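Local coordinates for protein AdeR (PDB 5X5L) that binds DNA of an intercistronic region through this C-terminal OmpR/PhoB-type domain and probably acts as a phosphorelay response regulator of transcription, at residues Ile26-Thr31 / Glu81-Phe86; Gly52-His57 / Arg67-His72. All coordinates share one frame; numbering follows the deposited sequence.

Contact 1. Residues Ile26-Thr31 / Glu81-Phe86; sequences ILLNLT and EEQGIF. With nucleotides of chain J.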
ATOM      1  N   ILE C  26       5.114 -12.938  15.574  1.00 64.25           N
ATOM      2  CA  ILE C  26       3.988 -13.645  14.976  1.00 63.77           C
ATOM      3  C   ILE C  26       2.831 -12.694  14.647  1.00 60.82           C
ATOM      4  O   ILE C  26       2.346 -11.989  15.530  1.00 58.85           O
ATOM      5  CB  ILE C  26       3.461 -14.746  15.914  1.00 64.46           C
ATOM      6  CG1 ILE C  26       4.535 -15.791  16.220  1.00 67.86           C
ATOM      7  CG2 ILE C  26       2.188 -15.400  15.335  1.00 63.99           C
ATOM      8  CD1 ILE C  26       4.063 -16.891  17.181  1.00 69.05           C
ATOM      9  N   LEU C  27       2.405 -12.677  13.376  1.00 60.90           N
ATOM     10  CA  LEU C  27       1.317 -11.827  12.924  1.00 58.65           C
ATOM     11  C   LEU C  27      -0.025 -12.447  13.288  1.00 57.72           C
ATOM     12  O   LEU C  27      -0.223 -13.646  13.105  1.00 59.40           O
ATOM     13  CB  LEU C  27       1.387 -11.623  11.400  1.00 59.64           C
ATOM     14  CG  LEU C  27       0.272 -10.825  10.705  1.00 58.03           C
ATOM     15  CD1 LEU C  27       0.262  -9.405  11.204  1.00 56.01           C
ATOM     16  CD2 LEU C  27       0.486 -10.856   9.208  1.00 59.87           C
ATOM     17  N   LEU C  28      -0.942 -11.622  13.788  1.00 55.35           N
ATOM     18  CA  LEU C  28      -2.294 -12.074  14.118  1.00 54.47           C
ATOM     19  C   LEU C  28      -3.249 -11.767  12.986  1.00 54.06           C
ATOM     20  O   LEU C  28      -3.140 -10.728  12.332  1.00 53.40           O
ATOM     21  CB  LEU C  28      -2.808 -11.400  15.386  1.00 52.50           C
ATOM     22  CG  LEU C  28      -2.428 -11.937  16.744  1.00 53.02           C
ATOM     23  CD1 LEU C  28      -0.981 -12.337  16.801  1.00 54.95           C
ATOM     24  CD2 LEU C  28      -2.755 -10.928  17.824  1.00 51.26           C
ATOM     25  N   ASN C  29      -4.208 -12.668  12.796  1.00 54.73           N
ATOM     26  CA  ASN C  29      -5.289 -12.495  11.832  1.00 54.68           C
ATOM     27  C   ASN C  29      -6.480 -11.915  12.589  1.00 52.61           C
ATOM     28  O   ASN C  29      -7.344 -12.650  13.068  1.00 52.83           O
ATOM     29  CB  ASN C  29      -5.631 -13.838  11.162  1.00 57.12           C
ATOM     30  CG  ASN C  29      -6.498 -13.681   9.921  1.00 57.88           C
ATOM     31  OD1 ASN C  29      -7.479 -12.905   9.930  1.00 56.37           O
ATOM     32  ND2 ASN C  29      -6.160 -14.459   8.841  1.00 60.64           N
ATOM     33  N   LEU C  30      -6.516 -10.585  12.675  1.00 50.94           N
ATOM     34  CA  LEU C  30      -7.609  -9.879  13.304  1.00 49.25           C
ATOM     35  C   LEU C  30      -8.637  -9.399  12.289  1.00 49.36           C
ATOM     36  O   LEU C  30      -8.298  -9.064  11.188  1.00 50.22           O
ATOM     37  CB  LEU C  30      -7.063  -8.681  14.089  1.00 47.76           C
ATOM     38  CG  LEU C  30      -6.554  -9.088  15.493  1.00 47.52           C
ATOM     39  CD1 LEU C  30      -5.389  -9.998  15.454  1.00 49.03           C
ATOM     40  CD2 LEU C  30      -6.282  -7.866  16.362  1.00 46.29           C
ATOM     41  N   THR C  31      -9.861  -9.303  12.773  1.00 48.61           N
ATOM     42  CA  THR C  31     -10.948  -8.689  12.043  1.00 48.69           C
ATOM     43  C   THR C  31     -10.773  -7.168  12.210  1.00 47.41           C
ATOM     44  O   THR C  31      -9.976  -6.728  13.038  1.00 46.43           O
ATOM     45  CB  THR C  31     -12.321  -9.121  12.616  1.00 48.59           C
ATOM     46  OG1 THR C  31     -12.565  -8.425  13.830  1.00 46.95           O
ATOM     47  CG2 THR C  31     -12.460 -10.636  12.801  1.00 49.92           C
ATOM     48  N   GLU C  81      -4.561 -15.643  23.139  1.00 57.17           N
ATOM     49  CA  GLU C  81      -4.161 -16.829  23.923  1.00 60.03           C
ATOM     50  C   GLU C  81      -3.476 -17.898  23.073  1.00 62.37           C
ATOM     51  O   GLU C  81      -2.544 -18.547  23.559  1.00 64.89           O
ATOM     52  CB  GLU C  81      -5.338 -17.463  24.692  1.00 60.65           C
ATOM     53  CG  GLU C  81      -6.052 -16.590  25.713  1.00 59.10           C
ATOM     54  CD  GLU C  81      -7.368 -17.191  26.207  1.00 59.64           C
ATOM     55  OE1 GLU C  81      -7.809 -18.266  25.728  1.00 61.12           O
ATOM     56  OE2 GLU C  81      -7.962 -16.597  27.123  1.00 58.88           O
ATOM     57  N   GLU C  82      -3.907 -18.071  21.813  1.00 61.88           N
ATOM     58  CA  GLU C  82      -3.235 -19.019  20.901  1.00 64.33           C
ATOM     59  C   GLU C  82      -1.804 -18.611  20.497  1.00 64.84           C
ATOM     60  O   GLU C  82      -1.082 -19.433  19.933  1.00 67.40           O
ATOM     61  CB  GLU C  82      -4.087 -19.385  19.663  1.00 64.27           C
ATOM     62  CG  GLU C  82      -4.627 -18.241  18.834  1.00 61.39           C
ATOM     63  CD  GLU C  82      -5.215 -18.707  17.481  1.00 62.24           C
ATOM     64  OE1 GLU C  82      -5.365 -19.933  17.210  1.00 64.97           O
ATOM     65  OE2 GLU C  82      -5.539 -17.823  16.669  1.00 60.42           O
ATOM     66  N   GLN C  83      -1.403 -17.378  20.816  1.00 62.79           N
ATOM     67  CA  GLN C  83       0.006 -16.948  20.732  1.00 63.59           C
ATOM     68  C   GLN C  83       0.630 -16.848  22.125  1.00 64.64           C
ATOM     69  O   GLN C  83       1.561 -16.062  22.337  1.00 64.56           O
ATOM     70  CB  GLN C  83       0.129 -15.615  19.982  1.00 61.14           C
ATOM     71  CG  GLN C  83      -0.607 -15.567  18.651  1.00 60.11           C
ATOM     72  CD  GLN C  83      -0.311 -16.740  17.736  1.00 62.72           C
ATOM     73  OE1 GLN C  83       0.821 -17.232  17.670  1.00 65.07           O
ATOM     74  NE2 GLN C  83      -1.339 -17.197  17.022  1.00 62.61           N
ATOM     75  N   GLY C  84       0.140 -17.649  23.072  1.00 66.00           N
ATOM     76  CA  GLY C  84       0.678 -17.681  24.431  1.00 67.59           C
ATOM     77  C   GLY C  84       0.551 -16.407  25.248  1.00 65.56           C
ATOM     78  O   GLY C  84       1.401 -16.142  26.096  1.00 67.02           O
ATOM     79  N   ILE C  85      -0.500 -15.623  25.007  1.00 62.57           N
ATOM     80  CA  ILE C  85      -0.757 -14.401  25.781  1.00 60.85           C
ATOM     81  C   ILE C  85      -2.101 -14.533  26.515  1.00 60.06           C
ATOM     82  O   ILE C  85      -3.177 -14.363  25.920  1.00 58.11           O
ATOM     83  CB  ILE C  85      -0.699 -13.125  24.913  1.00 58.36           C
ATOM     84  CG1 ILE C  85       0.734 -12.933  24.367  1.00 59.56           C
ATOM     85  CG2 ILE C  85      -1.135 -11.918  25.742  1.00 56.89           C
ATOM     86  CD1 ILE C  85       0.951 -11.653  23.579  1.00 57.68           C
ATOM     87  N   PHE C  86      -1.994 -14.824  27.809  1.00 61.92           N
ATOM     88  CA  PHE C  86      -3.142 -15.104  28.669  1.00 61.99           C
ATOM     89  C   PHE C  86      -3.595 -13.946  29.582  1.00 60.81           C
ATOM     90  O   PHE C  86      -4.813 -13.726  29.688  1.00 59.39           O
ATOM     91  CB  PHE C  86      -2.848 -16.376  29.439  1.00 65.41           C
ATOM     92  CG  PHE C  86      -3.012 -17.604  28.582  1.00 66.52           C
ATOM     93  CD1 PHE C  86      -1.944 -18.099  27.824  1.00 67.94           C
ATOM     94  CD2 PHE C  86      -4.264 -18.240  28.475  1.00 66.33           C
ATOM     95  CE1 PHE C  86      -2.114 -19.209  27.024  1.00 69.29           C
ATOM     96  CE2 PHE C  86      -4.422 -19.351  27.672  1.00 67.71           C
ATOM     97  CZ  PHE C  86      -3.356 -19.839  26.945  1.00 69.21           C
TER
ATOM     98  P    DT J  15     -15.896  -7.651  12.355  1.00 58.20           P
ATOM     99  OP1  DT J  15     -14.921  -6.541  12.250  1.00 58.01           O
ATOM    100  OP2  DT J  15     -15.583  -8.818  13.217  1.00 58.41           O
ATOM    101  O5'  DT J  15     -17.295  -7.023  12.783  1.00 58.47           O
ATOM    102  C5'  DT J  15     -18.125  -6.347  11.825  1.00 58.56           C
ATOM    103  C4'  DT J  15     -19.563  -6.736  12.063  1.00 59.20           C
ATOM    104  O4'  DT J  15     -19.772  -8.117  11.697  1.00 59.39           O
ATOM    105  C3'  DT J  15     -19.982  -6.619  13.529  1.00 59.65           C
ATOM    106  O3'  DT J  15     -21.035  -5.668  13.659  1.00 60.32           O
ATOM    107  C2'  DT J  15     -20.436  -8.018  13.907  1.00 59.99           C
ATOM    108  C1'  DT J  15     -20.742  -8.655  12.571  1.00 60.04           C
ATOM    109  N1   DT J  15     -20.640 -10.133  12.509  1.00 60.25           N
ATOM    110  C2   DT J  15     -21.753 -10.868  12.158  1.00 61.11           C
ATOM    111  O2   DT J  15     -22.840 -10.364  11.930  1.00 61.76           O
ATOM    112  N3   DT J  15     -21.546 -12.225  12.091  1.00 61.43           N
ATOM    113  C4   DT J  15     -20.366 -12.902  12.335  1.00 61.00           C
ATOM    114  O4   DT J  15     -20.331 -14.126  12.235  1.00 61.54           O
ATOM    115  C5   DT J  15     -19.237 -12.069  12.689  1.00 60.13           C
ATOM    116  C7   DT J  15     -17.918 -12.714  12.979  1.00 59.90           C
ATOM    117  C6   DT J  15     -19.428 -10.744  12.755  1.00 59.80           C
TER
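Gln-83 lays its bent side chain over the branches of Ile-26 and the end of Leu-28. The Gln-83 and Ile-26 side chains cross at a slant, OE1 of Gln-83 lying 3.3 Å from CG2 of Ile-26 and equally near CD1 of the same residue. The aliphatic part slides past Leu-28 in the opposite direction, CG of Gln-83 meeting CD1 of Leu-28 at 3.7 Å. The bend about CB-CG (chi2 -50°) brings the amide over Ile-26. The two segments meet by van der Waals contact, with no hydrogen bond between them, at the partly exposed border of a core in which Leu-28 is buried against Val-17, Ile-19 and Leu-80.

Gln-83 sits in a type I turn from Glu-81 to Gly-84 that closes helix 66-81. Gly-84, with positive phi, is the C-prime residue of a Schellman motif; its N bonds to O of Glu-81 at 2.9 Å, and Ile-85 N reaches back to Leu-80 O. At the far end of the other segment, Thr-31 is the N-cap of helix 32-41: OG1 takes the N-H of Glu-34 and donates to OP2 of DT15 of chain J at 3.1 Å. Strand 26-27, the edge of the N-terminal four-stranded sheet, meets the turn that ends the recognition helix, as in the winged-helix domains of the OmpR/PhoB family.

Contact 2. Residues Gly52-His57 / Arg67-His72; sequences GELMNH and RTVDSH. With nucleotides of chain J.
Across segments 52-57 and 67-72, of helices 51-58 and 66-81, the nearest CA atoms are those of Met-55 and Val-69, 6.3 Å apart. Val-69 points at the neighbouring helix and divides its two methyls between successive residues there. CG1, anti to the backbone N (chi1 -178°), meets both CB and CD1 of Leu-54, the latter at 3.8 Å, and the two side chains cross at about a right angle. CG2 meets CB of Met-55 at 4.1 Å, while the rest of the Met-55 side chain leads away from Val-69. Phe-40, Met-41 and Tyr-97 pack on Leu-54 and Met-59 on Val-69, enclosing this apolar seam.

Together the two helices form the helix-turn-helix of the winged-helix fold, with 66-81 as the recognition helix, and a different face of that helix meets the DNA. His-72 directs NE2 to OP2 of DC16 of chain J at 2.7 Å; the oxygen lies near the ring plane, at its edge, but the bond is bent (140° at the hydrogen). OG1 of Thr-68 is placed to donate to OP2 of DC17 of chain J, but that bond is modelled too short for its length to be trusted. OG of Ser-71 lies 3.1 Å from the base amine N4 of DC17 of chain J and makes a weak hydrogen bond to O4 of a thymine base elsewhere in the bound DNA. One turn back, NH1 of Arg-67 bridges to OD2 of Asp-70 at 2.8 Å, meeting the carboxylate's syn lone pair nearly in the guanidinium plane. Asp-70 has a second cationic partner in Arg-51, and NH2 of Arg-67 pairs with a DNA phosphate.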
ATOM      1  N   GLY C  52     -19.742   0.897  26.341  1.00 47.38           N
ATOM      2  CA  GLY C  52     -20.174   2.041  25.541  1.00 47.93           C
ATOM      3  C   GLY C  52     -19.046   2.710  24.774  1.00 47.37           C
ATOM      4  O   GLY C  52     -19.233   3.109  23.616  1.00 47.35           O
ATOM      5  N   GLU C  53     -17.879   2.839  25.409  1.00 47.21           N
ATOM      6  CA  GLU C  53     -16.699   3.414  24.754  1.00 46.87           C
ATOM      7  C   GLU C  53     -16.165   2.518  23.654  1.00 45.46           C
ATOM      8  O   GLU C  53     -15.846   2.995  22.569  1.00 45.38           O
ATOM      9  CB  GLU C  53     -15.576   3.681  25.751  1.00 47.38           C
ATOM     10  CG  GLU C  53     -15.865   4.787  26.742  1.00 49.26           C
ATOM     11  CD  GLU C  53     -14.721   4.995  27.705  1.00 50.10           C
ATOM     12  OE1 GLU C  53     -14.375   4.062  28.454  1.00 49.83           O
ATOM     13  OE2 GLU C  53     -14.137   6.090  27.693  1.00 51.33           O
ATOM     14  N   LEU C  54     -16.060   1.223  23.935  1.00 44.67           N
ATOM     15  CA  LEU C  54     -15.605   0.249  22.940  1.00 43.68           C
ATOM     16  C   LEU C  54     -16.563   0.171  21.745  1.00 43.72           C
ATOM     17  O   LEU C  54     -16.111   0.068  20.605  1.00 43.43           O
ATOM     18  CB  LEU C  54     -15.426  -1.131  23.571  1.00 43.37           C
ATOM     19  CG  LEU C  54     -14.311  -1.232  24.622  1.00 43.60           C
ATOM     20  CD1 LEU C  54     -14.431  -2.536  25.409  1.00 43.83           C
ATOM     21  CD2 LEU C  54     -12.937  -1.112  23.980  1.00 43.25           C
ATOM     22  N   MET C  55     -17.863   0.255  22.010  1.00 44.36           N
ATOM     23  CA  MET C  55     -18.882   0.201  20.965  1.00 44.85           C
ATOM     24  C   MET C  55     -18.783   1.391  20.006  1.00 45.47           C
ATOM     25  O   MET C  55     -18.719   1.213  18.792  1.00 45.56           O
ATOM     26  CB  MET C  55     -20.293   0.157  21.581  1.00 45.79           C
ATOM     27  CG  MET C  55     -21.334  -0.416  20.638  1.00 46.42           C
ATOM     28  SD  MET C  55     -22.879  -0.827  21.399  1.00 47.64           S
ATOM     29  CE  MET C  55     -23.465   0.804  21.761  1.00 48.94           C
ATOM     30  N   ASN C  56     -18.755   2.596  20.565  1.00 46.22           N
ATOM     31  CA  ASN C  56     -18.678   3.828  19.772  1.00 47.28           C
ATOM     32  C   ASN C  56     -17.387   3.960  18.973  1.00 46.77           C
ATOM     33  O   ASN C  56     -17.386   4.542  17.894  1.00 47.62           O
ATOM     34  CB  ASN C  56     -18.836   5.064  20.674  1.00 48.55           C
ATOM     35  CG  ASN C  56     -20.236   5.221  21.226  1.00 49.72           C
ATOM     36  OD1 ASN C  56     -21.065   4.314  21.147  1.00 49.42           O
ATOM     37  ND2 ASN C  56     -20.510   6.388  21.785  1.00 51.36           N
ATOM     38  N   HIS C  57     -16.294   3.430  19.515  1.00 45.69           N
ATOM     39  CA  HIS C  57     -14.957   3.581  18.924  1.00 45.42           C
ATOM     40  C   HIS C  57     -14.550   2.431  18.008  1.00 44.60           C
ATOM     41  O   HIS C  57     -13.799   2.647  17.057  1.00 44.88           O
ATOM     42  CB  HIS C  57     -13.934   3.734  20.045  1.00 45.22           C
ATOM     43  CG  HIS C  57     -13.888   5.113  20.632  1.00 46.56           C
ATOM     44  ND1 HIS C  57     -13.037   6.065  20.146  1.00 47.49           N
ATOM     45  CD2 HIS C  57     -14.582   5.707  21.642  1.00 47.51           C
ATOM     46  CE1 HIS C  57     -13.185   7.186  20.837  1.00 48.99           C
ATOM     47  NE2 HIS C  57     -14.124   6.992  21.743  1.00 49.05           N
ATOM     48  N   ARG C  67     -23.652  -6.593  25.119  1.00 49.19           N
ATOM     49  CA  ARG C  67     -23.123  -7.958  25.132  1.00 49.39           C
ATOM     50  C   ARG C  67     -22.341  -8.292  23.864  1.00 48.56           C
ATOM     51  O   ARG C  67     -21.399  -9.064  23.926  1.00 48.37           O
ATOM     52  CB  ARG C  67     -24.237  -8.971  25.389  1.00 51.20           C
ATOM     53  CG  ARG C  67     -24.815  -8.864  26.806  1.00 52.34           C
ATOM     54  CD  ARG C  67     -23.845  -9.290  27.910  1.00 52.37           C
ATOM     55  NE  ARG C  67     -24.252  -8.691  29.174  1.00 53.26           N
ATOM     56  CZ  ARG C  67     -23.444  -8.270  30.157  1.00 53.16           C
ATOM     57  NH1 ARG C  67     -22.117  -8.353  30.061  1.00 52.10           N
ATOM     58  NH2 ARG C  67     -23.978  -7.750  31.265  1.00 54.45           N
ATOM     59  N   THR C  68     -22.718  -7.696  22.729  1.00 48.36           N
ATOM     60  CA  THR C  68     -21.976  -7.883  21.468  1.00 47.81           C
ATOM     61  C   THR C  68     -20.522  -7.408  21.567  1.00 46.38           C
ATOM     62  O   THR C  68     -19.637  -7.992  20.960  1.00 46.15           O
ATOM     63  CB  THR C  68     -22.685  -7.202  20.284  1.00 48.25           C
ATOM     64  OG1 THR C  68     -23.946  -7.832  20.078  1.00 49.94           O
ATOM     65  CG2 THR C  68     -21.880  -7.312  19.001  1.00 47.92           C
ATOM     66  N   VAL C  69     -20.289  -6.325  22.301  1.00 45.71           N
ATOM     67  CA  VAL C  69     -18.930  -5.912  22.671  1.00 44.73           C
ATOM     68  C   VAL C  69     -18.161  -7.045  23.335  1.00 44.96           C
ATOM     69  O   VAL C  69     -17.037  -7.290  22.964  1.00 44.54           O
ATOM     70  CB  VAL C  69     -18.932  -4.728  23.699  1.00 44.63           C
ATOM     71  CG1 VAL C  69     -17.499  -4.291  24.021  1.00 43.98           C
ATOM     72  CG2 VAL C  69     -19.774  -3.555  23.222  1.00 44.88           C
ATOM     73  N   ASP C  70     -18.771  -7.721  24.297  1.00 45.91           N
ATOM     74  CA  ASP C  70     -18.137  -8.825  25.018  1.00 46.63           C
ATOM     75  C   ASP C  70     -17.650  -9.897  24.043  1.00 46.93           C
ATOM     76  O   ASP C  70     -16.519 -10.381  24.169  1.00 47.05           O
ATOM     77  CB  ASP C  70     -19.072  -9.486  26.056  1.00 48.07           C
ATOM     78  CG  ASP C  70     -19.638  -8.520  27.081  1.00 48.26           C
ATOM     79  OD1 ASP C  70     -19.430  -7.291  26.949  1.00 47.33           O
ATOM     80  OD2 ASP C  70     -20.288  -9.000  28.036  1.00 49.62           O
ATOM     81  N   SER C  71     -18.485 -10.224  23.057  1.00 47.35           N
ATOM     82  CA  SER C  71     -18.137 -11.268  22.093  1.00 48.12           C
ATOM     83  C   SER C  71     -16.956 -10.868  21.209  1.00 47.18           C
ATOM     84  O   SER C  71     -16.103 -11.710  20.918  1.00 47.83           O
ATOM     85  CB  SER C  71     -19.341 -11.643  21.225  1.00 49.19           C
ATOM     86  OG  SER C  71     -19.213 -12.953  20.714  1.00 50.76           O
ATOM     87  N   HIS C  72     -16.885  -9.598  20.797  1.00 45.96           N
ATOM     88  CA  HIS C  72     -15.722  -9.132  20.035  1.00 45.24           C
ATOM     89  C   HIS C  72     -14.443  -9.234  20.850  1.00 44.98           C
ATOM     90  O   HIS C  72     -13.397  -9.604  20.321  1.00 45.20           O
ATOM     91  CB  HIS C  72     -15.876  -7.701  19.514  1.00 44.33           C
ATOM     92  CG  HIS C  72     -16.824  -7.569  18.362  1.00 44.91           C
ATOM     93  ND1 HIS C  72     -16.505  -7.980  17.080  1.00 45.58           N
ATOM     94  CD2 HIS C  72     -18.059  -7.034  18.289  1.00 45.25           C
ATOM     95  CE1 HIS C  72     -17.521  -7.729  16.278  1.00 46.35           C
ATOM     96  NE2 HIS C  72     -18.478  -7.155  16.987  1.00 46.16           N
TER
ATOM     97  P    DC J  16     -21.353  -5.042  15.073  1.00 61.03           P
ATOM     98  OP1  DC J  16     -21.804  -3.642  14.868  1.00 61.58           O
ATOM     99  OP2  DC J  16     -20.209  -5.332  15.967  1.00 60.61           O
ATOM    100  O5'  DC J  16     -22.590  -5.903  15.564  1.00 61.97           O
ATOM    101  C5'  DC J  16     -23.824  -5.883  14.836  1.00 62.76           C
ATOM    102  C4'  DC J  16     -24.603  -7.133  15.162  1.00 63.45           C
ATOM    103  O4'  DC J  16     -23.790  -8.282  14.866  1.00 62.61           O
ATOM    104  C3'  DC J  16     -24.968  -7.259  16.638  1.00 64.28           C
ATOM    105  O3'  DC J  16     -26.318  -6.835  16.833  1.00 65.87           O
ATOM    106  C2'  DC J  16     -24.701  -8.723  16.971  1.00 64.03           C
ATOM    107  C1'  DC J  16     -24.239  -9.352  15.669  1.00 63.23           C
ATOM    108  N1   DC J  16     -23.137 -10.328  15.770  1.00 62.38           N
ATOM    109  C2   DC J  16     -23.374 -11.654  15.399  1.00 62.73           C
ATOM    110  O2   DC J  16     -24.517 -11.983  15.053  1.00 63.76           O
ATOM    111  N3   DC J  16     -22.359 -12.547  15.449  1.00 62.15           N
ATOM    112  C4   DC J  16     -21.145 -12.155  15.845  1.00 61.31           C
ATOM    113  N4   DC J  16     -20.174 -13.070  15.887  1.00 61.01           N
ATOM    114  C5   DC J  16     -20.874 -10.808  16.221  1.00 60.95           C
ATOM    115  C6   DC J  16     -21.887  -9.935  16.163  1.00 61.49           C
ATOM    116  P    DC J  17     -26.920  -6.741  18.300  1.00 67.21           P
ATOM    117  OP1  DC J  17     -28.082  -5.824  18.278  1.00 68.90           O
ATOM    118  OP2  DC J  17     -25.812  -6.478  19.244  1.00 66.48           O
ATOM    119  O5'  DC J  17     -27.485  -8.207  18.524  1.00 67.75           O
ATOM    120  C5'  DC J  17     -28.423  -8.787  17.606  1.00 68.53           C
ATOM    121  C4'  DC J  17     -28.607 -10.249  17.929  1.00 68.82           C
ATOM    122  O4'  DC J  17     -27.364 -10.950  17.699  1.00 67.19           O
ATOM    123  C3'  DC J  17     -29.001 -10.525  19.383  1.00 69.90           C
ATOM    124  O3'  DC J  17     -30.271 -11.185  19.382  1.00 71.72           O
ATOM    125  C2'  DC J  17     -27.825 -11.302  19.956  1.00 68.57           C
ATOM    126  C1'  DC J  17     -27.141 -11.883  18.736  1.00 67.32           C
ATOM    127  N1   DC J  17     -25.682 -12.093  18.832  1.00 65.73           N
ATOM    128  C2   DC J  17     -25.150 -13.327  18.450  1.00 65.27           C
ATOM    129  O2   DC J  17     -25.922 -14.231  18.098  1.00 66.18           O
ATOM    130  N3   DC J  17     -23.812 -13.514  18.499  1.00 64.06           N
ATOM    131  C4   DC J  17     -23.012 -12.518  18.883  1.00 63.34           C
ATOM    132  N4   DC J  17     -21.698 -12.746  18.919  1.00 62.42           N
ATOM    133  C5   DC J  17     -23.526 -11.239  19.245  1.00 63.75           C
ATOM    134  C6   DC J  17     -24.853 -11.071  19.200  1.00 64.93           C
ATOM    135  P    DT J  15     -15.896  -7.651  12.355  1.00 58.20           P
ATOM    136  OP1  DT J  15     -14.921  -6.541  12.250  1.00 58.01           O
ATOM    137  OP2  DT J  15     -15.583  -8.818  13.217  1.00 58.41           O
ATOM    138  O5'  DT J  15     -17.295  -7.023  12.783  1.00 58.47           O
ATOM    139  C5'  DT J  15     -18.125  -6.347  11.825  1.00 58.56           C
ATOM    140  C4'  DT J  15     -19.563  -6.736  12.063  1.00 59.20           C
ATOM    141  O4'  DT J  15     -19.772  -8.117  11.697  1.00 59.39           O
ATOM    142  C3'  DT J  15     -19.982  -6.619  13.529  1.00 59.65           C
ATOM    143  O3'  DT J  15     -21.035  -5.668  13.659  1.00 60.32           O
ATOM    144  C2'  DT J  15     -20.436  -8.018  13.907  1.00 59.99           C
ATOM    145  C1'  DT J  15     -20.742  -8.655  12.571  1.00 60.04           C
ATOM    146  N1   DT J  15     -20.640 -10.133  12.509  1.00 60.25           N
ATOM    147  C2   DT J  15     -21.753 -10.868  12.158  1.00 61.11           C
ATOM    148  O2   DT J  15     -22.840 -10.364  11.930  1.00 61.76           O
ATOM    149  N3   DT J  15     -21.546 -12.225  12.091  1.00 61.43           N
ATOM    150  C4   DT J  15     -20.366 -12.902  12.335  1.00 61.00           C
ATOM    151  O4   DT J  15     -20.331 -14.126  12.235  1.00 61.54           O
ATOM    152  C5   DT J  15     -19.237 -12.069  12.689  1.00 60.13           C
ATOM    153  C7   DT J  15     -17.918 -12.714  12.979  1.00 59.90           C
ATOM    154  C6   DT J  15     -19.428 -10.744  12.755  1.00 59.80           C
TER

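From the N terminus, the chain first builds the four-stranded sheet ending in strand 26-27, where contact 1 opens, and then enters helix 32-41 and strand 48-50. Contact 2 begins on helix 51-58 and closes a short loop on helix 66-81. That same helix runs on to its C-terminal turn, where contact 1 closes; contact 2 is therefore nested within contact 1. Their centres lie about 20 Å apart on opposite sides of the centre of the chain. Helix 66-81 joins them: its beginning packs on helix 51-58, while the turn at its end meets the N-terminal sheet. Thr-31 in contact 1 holds the phosphate of DT15 of chain J, and helix 66-81 in contact 2 meets the next two nucleotides, DC16 and DC17.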